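Side-chain contacts in transcriptional regulator, Crp/Fnr family (Eubacterium rectale ATCC 33656, PDB 3DV8), which probably regulates transcription as a Crp/Fnr-family protein that joins a cyclic nucleotide-binding-type domain to a helix-turn-helix DNA-binding domain: residues L48-S52 with G53-T57; S161-T165 with N166-I170. One frame throughout, in Å; residues are numbered along the deposited sequence.

Interaction 1 of 2, residues L48-S52 with G53-T57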
loop_
_atom_site.group_PDB
_atom_site.type_symbol
_atom_site.label_atom_id
_atom_site.label_comp_id
_atom_site.label_asym_id
_atom_site.label_seq_id
_atom_site.Cartn_x
_atom_site.Cartn_y
_atom_site.Cartn_z
ATOM N N LEU A 48 -6.215 10.069 15.537
ATOM C CA LEU A 48 -5.461 10.020 16.796
ATOM C C LEU A 48 -4.179 10.832 16.640
ATOM O O LEU A 48 -3.452 10.627 15.679
ATOM C CB LEU A 48 -5.100 8.574 17.196
ATOM C CG LEU A 48 -6.187 7.498 17.093
ATOM C CD1 LEU A 48 -5.622 6.117 17.361
ATOM C CD2 LEU A 48 -7.359 7.794 18.010
ATOM N N LEU A 49 -3.932 11.764 17.565
ATOM C CA LEU A 49 -2.693 12.550 17.614
ATOM C C LEU A 49 -1.933 11.976 18.813
ATOM O O LEU A 49 -2.411 12.041 19.957
ATOM C CB LEU A 49 -2.975 14.048 17.789
ATOM C CG LEU A 49 -1.768 15.001 17.781
ATOM C CD1 LEU A 49 -0.983 14.931 16.464
ATOM C CD2 LEU A 49 -2.195 16.451 18.063
ATOM N N VAL A 50 -0.780 11.376 18.543
ATOM C CA VAL A 50 0.041 10.766 19.582
ATOM C C VAL A 50 0.835 11.862 20.297
ATOM O O VAL A 50 1.769 12.421 19.727
ATOM C CB VAL A 50 0.991 9.672 18.984
ATOM C CG1 VAL A 50 1.929 9.095 20.052
ATOM C CG2 VAL A 50 0.179 8.548 18.315
ATOM N N LYS A 51 0.429 12.205 21.521
ATOM C CA LYS A 51 1.183 13.159 22.353
ATOM C C LYS A 51 2.499 12.492 22.770
ATOM O O LYS A 51 3.573 13.086 22.630
ATOM C CB LYS A 51 0.411 13.585 23.610
ATOM C CG LYS A 51 1.127 14.681 24.432
ATOM C CD LYS A 51 0.521 14.875 25.816
ATOM C CE LYS A 51 1.377 15.809 26.660
ATOM N NZ LYS A 51 0.859 15.932 28.047
ATOM N N SER A 52 2.391 11.262 23.282
ATOM C CA SER A 52 3.545 10.505 23.757
ATOM C C SER A 52 3.246 9.007 23.797
ATOM O O SER A 52 2.316 8.593 24.479
ATOM C CB SER A 52 3.922 11.004 25.155
ATOM O OG SER A 52 4.997 10.274 25.700
ATOM N N GLY A 53 4.029 8.210 23.069
ATOM C CA GLY A 53 3.853 6.755 23.025
ATOM C C GLY A 53 4.202 6.097 21.696
ATOM O O GLY A 53 4.937 6.662 20.872
ATOM N N GLN A 54 3.659 4.895 21.502
ATOM C CA GLN A 54 3.947 4.080 20.328
ATOM C C GLN A 54 2.745 3.192 19.962
ATOM O O GLN A 54 2.266 2.422 20.803
ATOM C CB GLN A 54 5.195 3.240 20.606
ATOM C CG GLN A 54 5.755 2.480 19.394
ATOM C CD GLN A 54 7.009 1.685 19.738
ATOM O OE1 GLN A 54 7.931 2.193 20.378
ATOM N NE2 GLN A 54 7.048 0.440 19.304
ATOM N N LEU A 55 2.255 3.352 18.722
ATOM C CA LEU A 55 1.132 2.586 18.168
ATOM C C LEU A 55 1.632 1.718 17.023
ATOM O O LEU A 55 2.613 2.057 16.343
ATOM C CB LEU A 55 0.009 3.498 17.665
ATOM C CG LEU A 55 -0.648 4.451 18.673
ATOM C CD1 LEU A 55 -1.743 5.267 17.968
ATOM C CD2 LEU A 55 -1.218 3.704 19.893
ATOM N N ARG A 56 0.935 0.608 16.813
ATOM C CA ARG A 56 1.276 -0.360 15.793
ATOM C C ARG A 56 0.053 -0.704 14.929
ATOM O O ARG A 56 -0.918 -1.280 15.441
ATOM C CB ARG A 56 1.766 -1.608 16.505
ATOM C CG ARG A 56 2.242 -2.731 15.604
ATOM C CD ARG A 56 1.841 -4.079 16.157
ATOM N NE ARG A 56 2.106 -5.143 15.191
ATOM C CZ ARG A 56 1.645 -6.386 15.270
ATOM N NH1 ARG A 56 0.811 -6.749 16.234
ATOM N NH2 ARG A 56 1.977 -7.253 14.320
ATOM N N THR A 57 0.120 -0.358 13.631
ATOM C CA THR A 57 -0.922 -0.690 12.658
ATOM C C THR A 57 -0.514 -1.999 11.990
ATOM O O THR A 57 0.583 -2.108 11.474
ATOM C CB THR A 57 -1.122 0.409 11.627
ATOM O OG1 THR A 57 -1.546 1.585 12.314
ATOM C CG2 THR A 57 -2.194 0.016 10.589
#
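Val-50 overlaps Leu-55 through one branch of each: CG2 of the valine lies 3.8 Å from CD1 of the leucine, and the two side chains run past each other in opposite directions. With chi1 at 176° the valine divides its methyls, sending CG2 to the leucine and CG1 to the turn that follows, 3.8 Å from Gly-53 N. Leu-55 CD1 has a second neighbour, since Leu-48 comes across it at about a right angle with CD1 4.0 Å from CD1 of Leu-55. Losing both methyls of Val-50, as with an alanine here, would probably open a gap beside Leu-55 CD1 and strip Gly-53 N of its apolar cover. Gly-53 has phi/psi of 147°/-159°, a conformation in which a CB would probably meet the carbonyl O of Ser-52 and which therefore calls for glycine; its N is hydrogen-bonded to Asp-74 OD1. Just before it, Lys-51 and Ser-52 together face Asp-102 as a classic beta bulge. The corner carries the chain between the two sheets of the jelly roll: strand 46-50 pairs with strands 101-107 and 77-78, strand 55-60 with 94-97 and 66-72, and Ile-37 of strand 36-39 touches both Leu-48 and Leu-55.

Interaction 2 of 2, residues S161-T165 with N166-I170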
loop_
_atom_site.group_PDB
_atom_site.type_symbol
_atom_site.label_atom_id
_atom_site.label_comp_id
_atom_site.label_asym_id
_atom_site.label_seq_id
_atom_site.Cartn_x
_atom_site.Cartn_y
_atom_site.Cartn_z
ATOM N N SER A 161 17.056 0.680 18.273
ATOM C CA SER A 161 17.020 2.160 18.156
ATOM C C SER A 161 15.860 2.769 18.937
ATOM O O SER A 161 16.047 3.767 19.634
ATOM C CB SER A 161 16.941 2.624 16.699
ATOM O OG SER A 161 18.121 2.261 16.017
ATOM N N ILE A 162 14.680 2.153 18.809
ATOM C CA ILE A 162 13.455 2.589 19.506
ATOM C C ILE A 162 13.607 2.488 21.026
ATOM O O ILE A 162 13.290 3.444 21.751
ATOM C CB ILE A 162 12.221 1.753 19.070
ATOM C CG1 ILE A 162 11.873 2.039 17.609
ATOM C CG2 ILE A 162 11.005 2.073 19.927
ATOM C CD1 ILE A 162 10.825 1.104 17.060
ATOM N N GLU A 163 14.073 1.323 21.488
ATOM C CA GLU A 163 14.287 1.065 22.914
ATOM C C GLU A 163 15.544 1.742 23.482
ATOM O O GLU A 163 15.657 1.881 24.707
ATOM C CB GLU A 163 14.350 -0.450 23.201
ATOM C CG GLU A 163 13.118 -1.274 22.820
ATOM C CD GLU A 163 11.811 -0.809 23.444
ATOM O OE1 GLU A 163 11.809 -0.165 24.503
ATOM O OE2 GLU A 163 10.757 -1.110 22.861
ATOM N N GLY A 164 16.475 2.157 22.615
ATOM C CA GLY A 164 17.728 2.776 23.049
ATOM C C GLY A 164 18.586 1.807 23.845
ATOM O O GLY A 164 19.203 2.190 24.833
ATOM N N THR A 165 18.617 0.550 23.403
ATOM C CA THR A 165 19.342 -0.515 24.089
ATOM C C THR A 165 19.551 -1.711 23.148
ATOM O O THR A 165 18.663 -2.043 22.370
ATOM C CB THR A 165 18.575 -0.931 25.397
ATOM O OG1 THR A 165 19.276 -1.973 26.085
ATOM C CG2 THR A 165 17.158 -1.393 25.096
ATOM N N ASN A 166 20.723 -2.345 23.219
ATOM C CA ASN A 166 21.021 -3.568 22.423
ATOM C C ASN A 166 20.433 -4.871 23.038
ATOM O O ASN A 166 20.708 -5.959 22.558
ATOM C CB ASN A 166 22.537 -3.734 22.187
ATOM C CG ASN A 166 23.307 -4.047 23.465
ATOM O OD1 ASN A 166 23.114 -3.399 24.493
ATOM N ND2 ASN A 166 24.183 -5.038 23.404
ATOM N N GLU A 167 19.593 -4.726 24.060
ATOM C CA GLU A 167 19.003 -5.805 24.825
ATOM C C GLU A 167 17.491 -5.727 24.637
ATOM O O GLU A 167 16.848 -4.835 25.184
ATOM C CB GLU A 167 19.445 -5.582 26.282
ATOM C CG GLU A 167 18.898 -6.489 27.332
ATOM C CD GLU A 167 19.758 -6.442 28.586
ATOM O OE1 GLU A 167 20.840 -7.059 28.568
ATOM O OE2 GLU A 167 19.357 -5.804 29.586
ATOM N N LEU A 168 16.947 -6.613 23.797
ATOM C CA LEU A 168 15.506 -6.665 23.514
ATOM C C LEU A 168 14.837 -7.724 24.390
ATOM O O LEU A 168 15.324 -8.865 24.448
ATOM C CB LEU A 168 15.255 -6.974 22.032
ATOM C CG LEU A 168 15.819 -5.974 21.011
ATOM C CD1 LEU A 168 15.390 -6.370 19.616
ATOM C CD2 LEU A 168 15.402 -4.513 21.302
ATOM N N LYS A 169 13.748 -7.349 25.076
ATOM C CA LYS A 169 12.975 -8.264 25.935
ATOM C C LYS A 169 11.653 -8.598 25.219
ATOM O O LYS A 169 10.583 -8.237 25.675
ATOM C CB LYS A 169 12.740 -7.633 27.321
ATOM C CG LYS A 169 14.023 -7.369 28.150
ATOM C CD LYS A 169 13.837 -6.196 29.126
ATOM C CE LYS A 169 15.104 -5.844 29.890
ATOM N NZ LYS A 169 15.395 -6.816 30.974
ATOM N N ILE A 170 11.757 -9.257 24.068
ATOM C CA ILE A 170 10.605 -9.711 23.257
ATOM C C ILE A 170 10.661 -11.222 22.905
ATOM O O ILE A 170 11.714 -11.879 22.941
ATOM C CB ILE A 170 10.397 -8.869 21.959
ATOM C CG1 ILE A 170 11.645 -8.875 21.064
ATOM C CG2 ILE A 170 9.967 -7.418 22.312
ATOM C CD1 ILE A 170 11.467 -8.039 19.812
HETATM O O HOH W 1 18.328 -3.150 28.585
#
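With OG1 anti to the backbone N (chi1 -180°), Thr-165 turns its hydroxyl forward along the chain to the amide of Glu-167, whose own CG, also anti to its N (chi1 175°), starts an extended side chain that runs on past the hydroxyl. The result fits an ST turn, set between helix 148-163 and the short strand 167-168 of the winged helix-turn-helix domain. Its bond is weak: Glu-167 N gives to Thr-165 OG1 over 3.4 Å, bent to 149°. A water completes a bridge between the side chains, standing 2.9 Å from Thr-165 OG1 and donating to Glu-167 OE2 at 3.0 Å. The other carboxylate oxygen, OE1, belongs to a salt bridge with Lys-205 of the neighbouring strand 205-208, so the two ends of the carboxylate are held by different partners and its rotation is likely to be restricted. The methyl of Thr-165 meets the backbone of the same glutamate, with CG2 3.5 Å from Glu-167 O.

Asn-166 follows Thr-165 at the bend; its ND2 is hydrogen-bonded to Ile-208 O, and its backbone also pairs with Ile-208, which ties the turn to the same sheet. On the helix side, Gly-164 leaves helical geometry with positive phi, a conformation that favours glycine. Glu-163 sends its carboxylate to Lys-99 of the cyclic nucleotide-binding domain, while its aliphatic part remains at the turn. Leu-168, buried against Leu-156 and Thr-160 of the helix, reaches back to that part: its CD2 lies 4.2 Å from Glu-163 CG, and the same methyl is 4.2 Å from Thr-165 O.

Interaction 1 is a buried corner, its centre about 8 Å from the centre of the chain, while interaction 2 lies at the surface, their centres about 19 Å apart. The first joins two strands of different sheets and works mainly through aliphatic branches; the second joins a helix to a strand and relies on a hydroxyl, a water and charged side chains, with one buried leucine. Each holds a glycine with positive phi, extended in the first and just after the helix in the second. Although they belong to different domains, they meet: Gln-54 of 48-57 packs against Ile-162 of 161-170. Lys-99, the partner of Glu-163, is also hydrogen-bonded to Gln-54 OE1, so one lysine serves residues of both interactions.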